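Local coordinates for protein cycloalternan-forming enzyme (Listeria monocytogenes serovar 1/2a, PDB 5F7U) that belongs to glycoside hydrolase family 31 and binds glycans and magnesium ions, combining a TIM barrel with several beta-rich domains, at residues D16-Q21 / D266-V271; N302-S307 / R559-T564. The protein carries 1 engineered substitution. All coordinates share one frame; numbering follows the deposited sequence.

Contact 1 (D16-Q21 / D266-V271)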
loop_
_atom_site.group_PDB
_atom_site.type_symbol
_atom_site.label_atom_id
_atom_site.label_comp_id
_atom_site.label_asym_id
_atom_site.label_seq_id
_atom_site.Cartn_x
_atom_site.Cartn_y
_atom_site.Cartn_z
ATOM N N ASP A 16 -22.376 16.119 -1.190
ATOM C CA ASP A 16 -20.938 16.110 -0.924
ATOM C C ASP A 16 -20.720 15.964 0.585
ATOM O O ASP A 16 -21.455 16.578 1.380
ATOM C CB ASP A 16 -20.300 17.390 -1.468
ATOM C CG ASP A 16 -18.791 17.311 -1.483
ATOM O OD1 ASP A 16 -18.193 16.800 -2.450
ATOM O OD2 ASP A 16 -18.188 17.754 -0.505
ATOM N N LEU A 17 -19.750 15.140 0.984
ATOM C CA LEU A 17 -19.465 14.968 2.419
ATOM C C LEU A 17 -18.907 16.247 3.045
ATOM O O LEU A 17 -19.145 16.511 4.220
ATOM C CB LEU A 17 -18.460 13.830 2.672
ATOM C CG LEU A 17 -18.197 13.393 4.124
ATOM C CD1 LEU A 17 -19.482 12.907 4.796
ATOM C CD2 LEU A 17 -17.111 12.335 4.175
ATOM N N TYR A 18 -18.138 17.000 2.270
ATOM C CA TYR A 18 -17.277 18.042 2.836
ATOM C C TYR A 18 -17.866 19.431 2.703
ATOM O O TYR A 18 -17.501 20.336 3.475
ATOM C CB TYR A 18 -15.896 17.984 2.184
ATOM C CG TYR A 18 -15.182 16.658 2.409
ATOM C CD1 TYR A 18 -14.860 16.215 3.703
ATOM C CD2 TYR A 18 -14.813 15.849 1.319
ATOM C CE1 TYR A 18 -14.207 15.001 3.908
ATOM C CE2 TYR A 18 -14.148 14.648 1.513
ATOM C CZ TYR A 18 -13.865 14.222 2.805
ATOM O OH TYR A 18 -13.226 13.040 3.002
ATOM N N THR A 19 -18.756 19.609 1.732
ATOM C CA THR A 19 -19.318 20.940 1.436
ATOM C C THR A 19 -20.824 20.865 1.224
ATOM O O THR A 19 -21.388 19.778 1.061
ATOM C CB THR A 19 -18.704 21.612 0.184
ATOM O OG1 THR A 19 -19.047 20.885 -1.003
ATOM C CG2 THR A 19 -17.184 21.733 0.264
ATOM N N VAL A 20 -21.477 22.026 1.224
ATOM C CA VAL A 20 -22.894 22.067 0.859
ATOM C C VAL A 20 -23.065 23.010 -0.312
ATOM O O VAL A 20 -22.296 23.974 -0.456
ATOM C CB VAL A 20 -23.828 22.499 2.032
ATOM C CG1 VAL A 20 -23.701 21.532 3.218
ATOM C CG2 VAL A 20 -23.569 23.956 2.455
ATOM N N GLN A 21 -24.057 22.714 -1.154
ATOM C CA GLN A 21 -24.601 23.691 -2.093
ATOM C C GLN A 21 -25.433 24.709 -1.300
ATOM O O GLN A 21 -25.855 24.409 -0.184
ATOM C CB GLN A 21 -25.433 22.981 -3.168
ATOM C CG GLN A 21 -24.571 22.052 -4.036
ATOM C CD GLN A 21 -23.476 22.800 -4.776
ATOM O OE1 GLN A 21 -22.290 22.713 -4.426
ATOM N NE2 GLN A 21 -23.871 23.575 -5.779
ATOM N N ASP A 266 -11.277 10.706 13.370
ATOM C CA ASP A 266 -12.535 10.285 12.743
ATOM C C ASP A 266 -12.217 10.021 11.287
ATOM O O ASP A 266 -11.924 10.947 10.551
ATOM C CB ASP A 266 -13.599 11.383 12.835
ATOM C CG ASP A 266 -14.078 11.607 14.242
ATOM O OD1 ASP A 266 -14.395 10.613 14.915
ATOM O OD2 ASP A 266 -14.127 12.779 14.686
ATOM N N VAL A 267 -12.267 8.760 10.886
ATOM C CA VAL A 267 -11.832 8.345 9.545
ATOM C C VAL A 267 -13.056 8.177 8.658
ATOM O O VAL A 267 -13.954 7.401 8.982
ATOM C CB VAL A 267 -11.048 7.017 9.598
ATOM C CG1 VAL A 267 -10.497 6.686 8.226
ATOM C CG2 VAL A 267 -9.908 7.087 10.615
ATOM N N GLU A 268 -13.077 8.893 7.532
ATOM C CA GLU A 268 -14.217 8.826 6.611
ATOM C C GLU A 268 -13.905 7.831 5.502
ATOM O O GLU A 268 -12.881 7.973 4.824
ATOM C CB GLU A 268 -14.459 10.191 5.948
ATOM C CG GLU A 268 -14.609 11.352 6.910
ATOM C CD GLU A 268 -15.766 11.228 7.891
ATOM O OE1 GLU A 268 -16.745 10.477 7.664
ATOM O OE2 GLU A 268 -15.711 11.938 8.918
ATOM N N THR A 269 -14.792 6.856 5.315
ATOM C CA THR A 269 -14.695 5.942 4.197
ATOM C C THR A 269 -15.425 6.600 3.024
ATOM O O THR A 269 -16.626 6.431 2.832
ATOM C CB THR A 269 -15.294 4.561 4.517
ATOM O OG1 THR A 269 -14.812 4.126 5.797
ATOM C CG2 THR A 269 -14.855 3.539 3.441
ATOM N N TYR A 270 -14.681 7.392 2.271
ATOM C CA TYR A 270 -15.285 8.258 1.266
ATOM C C TYR A 270 -14.214 8.581 0.243
ATOM O O TYR A 270 -13.235 9.283 0.555
ATOM C CB TYR A 270 -15.742 9.561 1.944
ATOM C CG TYR A 270 -16.564 10.483 1.073
ATOM C CD1 TYR A 270 -17.932 10.219 0.827
ATOM C CD2 TYR A 270 -16.006 11.662 0.555
ATOM C CE1 TYR A 270 -18.703 11.087 0.060
ATOM C CE2 TYR A 270 -16.768 12.533 -0.207
ATOM C CZ TYR A 270 -18.104 12.245 -0.456
ATOM O OH TYR A 270 -18.842 13.134 -1.207
ATOM N N VAL A 271 -14.399 8.105 -0.978
ATOM C CA VAL A 271 -13.424 8.404 -2.033
ATOM C C VAL A 271 -13.547 9.871 -2.449
ATOM O O VAL A 271 -14.657 10.416 -2.549
ATOM C CB VAL A 271 -13.553 7.469 -3.265
ATOM C CG1 VAL A 271 -13.342 5.999 -2.861
ATOM C CG2 VAL A 271 -14.870 7.668 -4.021
HETATM O O HOH W 1 -11.690 11.446 1.365
#
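The ring of Tyr270 has Leu17 on one face: CB stands 3.6 Å from the ring centroid, 15° off the normal, a CH-pi contact shifted toward the CZ and CE2 rim. Arg559 packs over the opposite face near CZ. Leu17 CD2 stands over the first face above CG, so the leucine runs back along the ring from hydroxyl end to root, both side chains having CG anti to the backbone N. The Tyr18 ring carries Leu17 CB over one face, and Tyr270 turns an edge toward it in an offset edge-to-face pair, centroids 5.5 Å apart and planes at 88°. The tyrosines reach toward each other and touch where Tyr18 CE2 meets the CD2/CE2 side of Tyr270, 3.6 Å from Tyr270 CD2. In the plane of the Tyr18 ring a water is hydrogen-bonded to Tyr18 OH and donates to Tyr270 O, bridging the segments. Leu17 CD2 also rests on the bent chain of Glu268, 3.8 Å from CG; the carboxylate beyond is held by His306 and Gln308.

One direct hydrogen bond joins the segments: Leu17 N donates to Tyr270 OH over 3.1 Å. Asp16 shapes the loop that presents this N-H. Its OD2 accepts from Tyr18 N at 2.9 Å, closing an Asx turn from above the carboxylate plane, and from Thr19 N through the anti lone pair. OD1 accepts from Trp543, giving the buried carboxylate a further tie to the barrel region.

The contact thus joins the N-terminal E-set-like region to segment 266-271 of the mutarotase-like region. With hydrogen bonds to both its oxygens, Asp16 is probably stabilised as a carboxylate; the Tyr270 hydroxyl, accepting from Leu17 N, probably helps orient the loop over its ring, together with the CH-pi contact and edge-to-face pair.

Contact 2 (N302-S307 / R559-T564)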
loop_
_atom_site.group_PDB
_atom_site.type_symbol
_atom_site.label_atom_id
_atom_site.label_comp_id
_atom_site.label_asym_id
_atom_site.label_seq_id
_atom_site.Cartn_x
_atom_site.Cartn_y
_atom_site.Cartn_z
ATOM N N ASN A 302 -18.761 -4.580 5.811
ATOM C CA ASN A 302 -19.069 -4.988 4.449
ATOM C C ASN A 302 -20.208 -4.167 3.871
ATOM O O ASN A 302 -21.376 -4.567 3.942
ATOM C CB ASN A 302 -19.399 -6.492 4.402
ATOM C CG ASN A 302 -19.682 -6.982 2.982
ATOM O OD1 ASN A 302 -19.240 -6.377 2.008
ATOM N ND2 ASN A 302 -20.442 -8.069 2.868
ATOM N N SER A 303 -19.864 -2.988 3.361
ATOM C CA SER A 303 -20.831 -2.106 2.707
ATOM C C SER A 303 -20.085 -1.072 1.898
ATOM O O SER A 303 -19.036 -0.596 2.319
ATOM C CB SER A 303 -21.650 -1.344 3.758
ATOM O OG SER A 303 -22.628 -0.528 3.111
ATOM N N ASP A 304 -20.669 -0.693 0.769
ATOM C CA ASP A 304 -20.116 0.381 -0.041
ATOM C C ASP A 304 -20.610 1.757 0.380
ATOM O O ASP A 304 -20.079 2.753 -0.105
ATOM C CB ASP A 304 -20.424 0.138 -1.530
ATOM C CG ASP A 304 -19.645 -1.044 -2.095
ATOM O OD1 ASP A 304 -18.541 -1.308 -1.581
ATOM O OD2 ASP A 304 -20.146 -1.679 -3.047
ATOM N N PHE A 305 -21.603 1.827 1.279
ATOM C CA PHE A 305 -22.040 3.148 1.782
ATOM C C PHE A 305 -20.911 3.827 2.558
ATOM O O PHE A 305 -20.031 3.161 3.096
ATOM C CB PHE A 305 -23.260 3.022 2.700
ATOM C CG PHE A 305 -24.552 2.712 1.977
ATOM C CD1 PHE A 305 -25.269 3.715 1.333
ATOM C CD2 PHE A 305 -25.081 1.419 1.990
ATOM C CE1 PHE A 305 -26.469 3.424 0.679
ATOM C CE2 PHE A 305 -26.290 1.129 1.355
ATOM C CZ PHE A 305 -26.982 2.128 0.681
ATOM N N HIS A 306 -20.937 5.159 2.590
ATOM C CA HIS A 306 -20.016 5.903 3.454
ATOM C C HIS A 306 -20.135 5.440 4.916
ATOM O O HIS A 306 -21.237 5.232 5.435
ATOM C CB HIS A 306 -20.317 7.395 3.352
ATOM C CG HIS A 306 -19.746 8.198 4.476
ATOM N ND1 HIS A 306 -20.527 8.716 5.485
ATOM C CD2 HIS A 306 -18.470 8.553 4.761
ATOM C CE1 HIS A 306 -19.756 9.366 6.339
ATOM N NE2 HIS A 306 -18.504 9.284 5.922
ATOM N N SER A 307 -18.987 5.274 5.557
ATOM C CA SER A 307 -18.926 5.027 6.990
ATOM C C SER A 307 -17.909 5.994 7.615
ATOM O O SER A 307 -16.987 6.505 6.929
ATOM C CB SER A 307 -18.539 3.569 7.292
ATOM O OG SER A 307 -17.334 3.195 6.623
ATOM N N ARG A 559 -21.065 5.731 -4.785
ATOM C CA ARG A 559 -19.897 6.621 -4.857
ATOM C C ARG A 559 -18.558 5.877 -4.639
ATOM O O ARG A 559 -17.640 6.011 -5.472
ATOM C CB ARG A 559 -19.983 7.836 -3.932
ATOM C CG ARG A 559 -18.709 8.668 -4.074
ATOM C CD ARG A 559 -18.777 9.966 -3.344
ATOM N NE ARG A 559 -17.497 10.676 -3.428
ATOM C CZ ARG A 559 -17.165 11.566 -4.357
ATOM N NH1 ARG A 559 -17.998 11.882 -5.369
ATOM N NH2 ARG A 559 -15.963 12.145 -4.278
ATOM N N ASN A 560 -18.440 5.096 -3.559
ATOM C CA ASN A 560 -17.171 4.423 -3.275
ATOM C C ASN A 560 -16.895 3.260 -4.232
ATOM O O ASN A 560 -15.735 2.959 -4.549
ATOM C CB ASN A 560 -17.109 3.929 -1.825
ATOM C CG ASN A 560 -17.049 5.078 -0.815
ATOM O OD1 ASN A 560 -16.765 6.232 -1.167
ATOM N ND2 ASN A 560 -17.285 4.759 0.454
ATOM N N ARG A 561 -17.972 2.626 -4.684
ATOM C CA ARG A 561 -17.899 1.445 -5.555
ATOM C C ARG A 561 -17.548 1.776 -6.996
ATOM O O ARG A 561 -16.817 1.020 -7.653
ATOM C CB ARG A 561 -19.223 0.652 -5.474
ATOM C CG ARG A 561 -19.330 -0.590 -6.383
ATOM C CD ARG A 561 -18.157 -1.564 -6.252
ATOM N NE ARG A 561 -17.927 -1.973 -4.866
ATOM C CZ ARG A 561 -16.831 -2.595 -4.435
ATOM N NH1 ARG A 561 -15.836 -2.878 -5.275
ATOM N NH2 ARG A 561 -16.732 -2.921 -3.155
ATOM N N TYR A 562 -18.096 2.877 -7.495
ATOM C CA TYR A 562 -17.918 3.269 -8.898
ATOM C C TYR A 562 -16.473 3.185 -9.410
ATOM O O TYR A 562 -16.240 2.563 -10.463
ATOM C CB TYR A 562 -18.511 4.660 -9.153
ATOM C CG TYR A 562 -18.434 5.028 -10.620
ATOM C CD1 TYR A 562 -19.443 4.630 -11.514
ATOM C CD2 TYR A 562 -17.358 5.777 -11.119
ATOM C CE1 TYR A 562 -19.355 4.943 -12.861
ATOM C CE2 TYR A 562 -17.267 6.101 -12.474
ATOM C CZ TYR A 562 -18.268 5.694 -13.336
ATOM O OH TYR A 562 -18.188 6.012 -14.677
ATOM N N PRO A 563 -15.492 3.801 -8.687
ATOM C CA PRO A 563 -14.140 3.705 -9.246
ATOM C C PRO A 563 -13.636 2.283 -9.448
ATOM O O PRO A 563 -12.947 2.025 -10.453
ATOM C CB PRO A 563 -13.269 4.458 -8.213
ATOM C CG PRO A 563 -14.130 4.527 -6.965
ATOM C CD PRO A 563 -15.510 4.707 -7.515
ATOM N N THR A 564 -13.958 1.371 -8.527
ATOM C CA THR A 564 -13.539 -0.030 -8.673
ATOM C C THR A 564 -14.294 -0.756 -9.788
ATOM O O THR A 564 -13.707 -1.591 -10.488
ATOM C CB THR A 564 -13.540 -0.727 -7.310
ATOM O OG1 THR A 564 -12.599 -0.038 -6.494
ATOM C CG2 THR A 564 -13.084 -2.201 -7.389
HETATM O O HOH W 2 -17.177 2.002 1.605
HETATM O O HOH W 3 -20.324 5.061 -1.393
#
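Arg561 grips Asp304 side-on in a bidentate salt bridge. NE donates almost straight to Asp304 OD2, 2.9 Å at 169°, and NH2 donates to Asp304 OD1, also at 2.9 Å but more bent. Both oxygens lie close to the guanidinium plane, yet the carboxylate is turned 53° from it: OD1 uses its syn lone pair, whereas OD2 is met from above the carboxylate plane. Arg561 leaves the helix with CG anti to the backbone N, then bends at chi2 and chi3, which brings NE and NH2 back to the carboxylate. Arg561 CB itself lies 3.5 Å from Asp304 OD2. A second acceptor, Ser590 O, holds NH2.

Two waters bridge the segments. One donates to Asp304 O at 2.7 Å and accepts from Asn560 N at 2.9 Å, serving a helical N-H that lacks its bond to the preceding turn. The other accepts from Asn560 ND2 at 3.0 Å and lies 3.3 Å from Ser303 O, a long link with competing acceptors. The Asn560 amide is itself set by Val271 N and Thr269 O, while Ser303 OG accepts from Phe305 N at 3.2 Å in an ST turn shaping the loop around Asp304.

The loop between strands 297-301 and 307-311 of the mutarotase-like region thereby docks on kinked helix 555-577 of the TIM-barrel region, with Phe305 packed between that helix and strand 318-327.

In the fold
From the N terminus, the chain runs through the E-set-like region and on into the mutarotase-like region, where contact 1 closes a largely beta-stranded loop of 244 residues. Contact 2 opens only afterwards, in the loop leading into strand 307-311, and closes on helix 555-577 of the TIM-barrel region, with 251 residues between its segments. The two loops therefore follow in series, neither nesting nor crossing, although the contact centres lie about 13 Å apart. Strand 266-269 pairs antiparallel with strand 307-311, and Arg559 packs on Tyr270, so all four segments together join the E-set-like, mutarotase-like and barrel regions at one continuous junction.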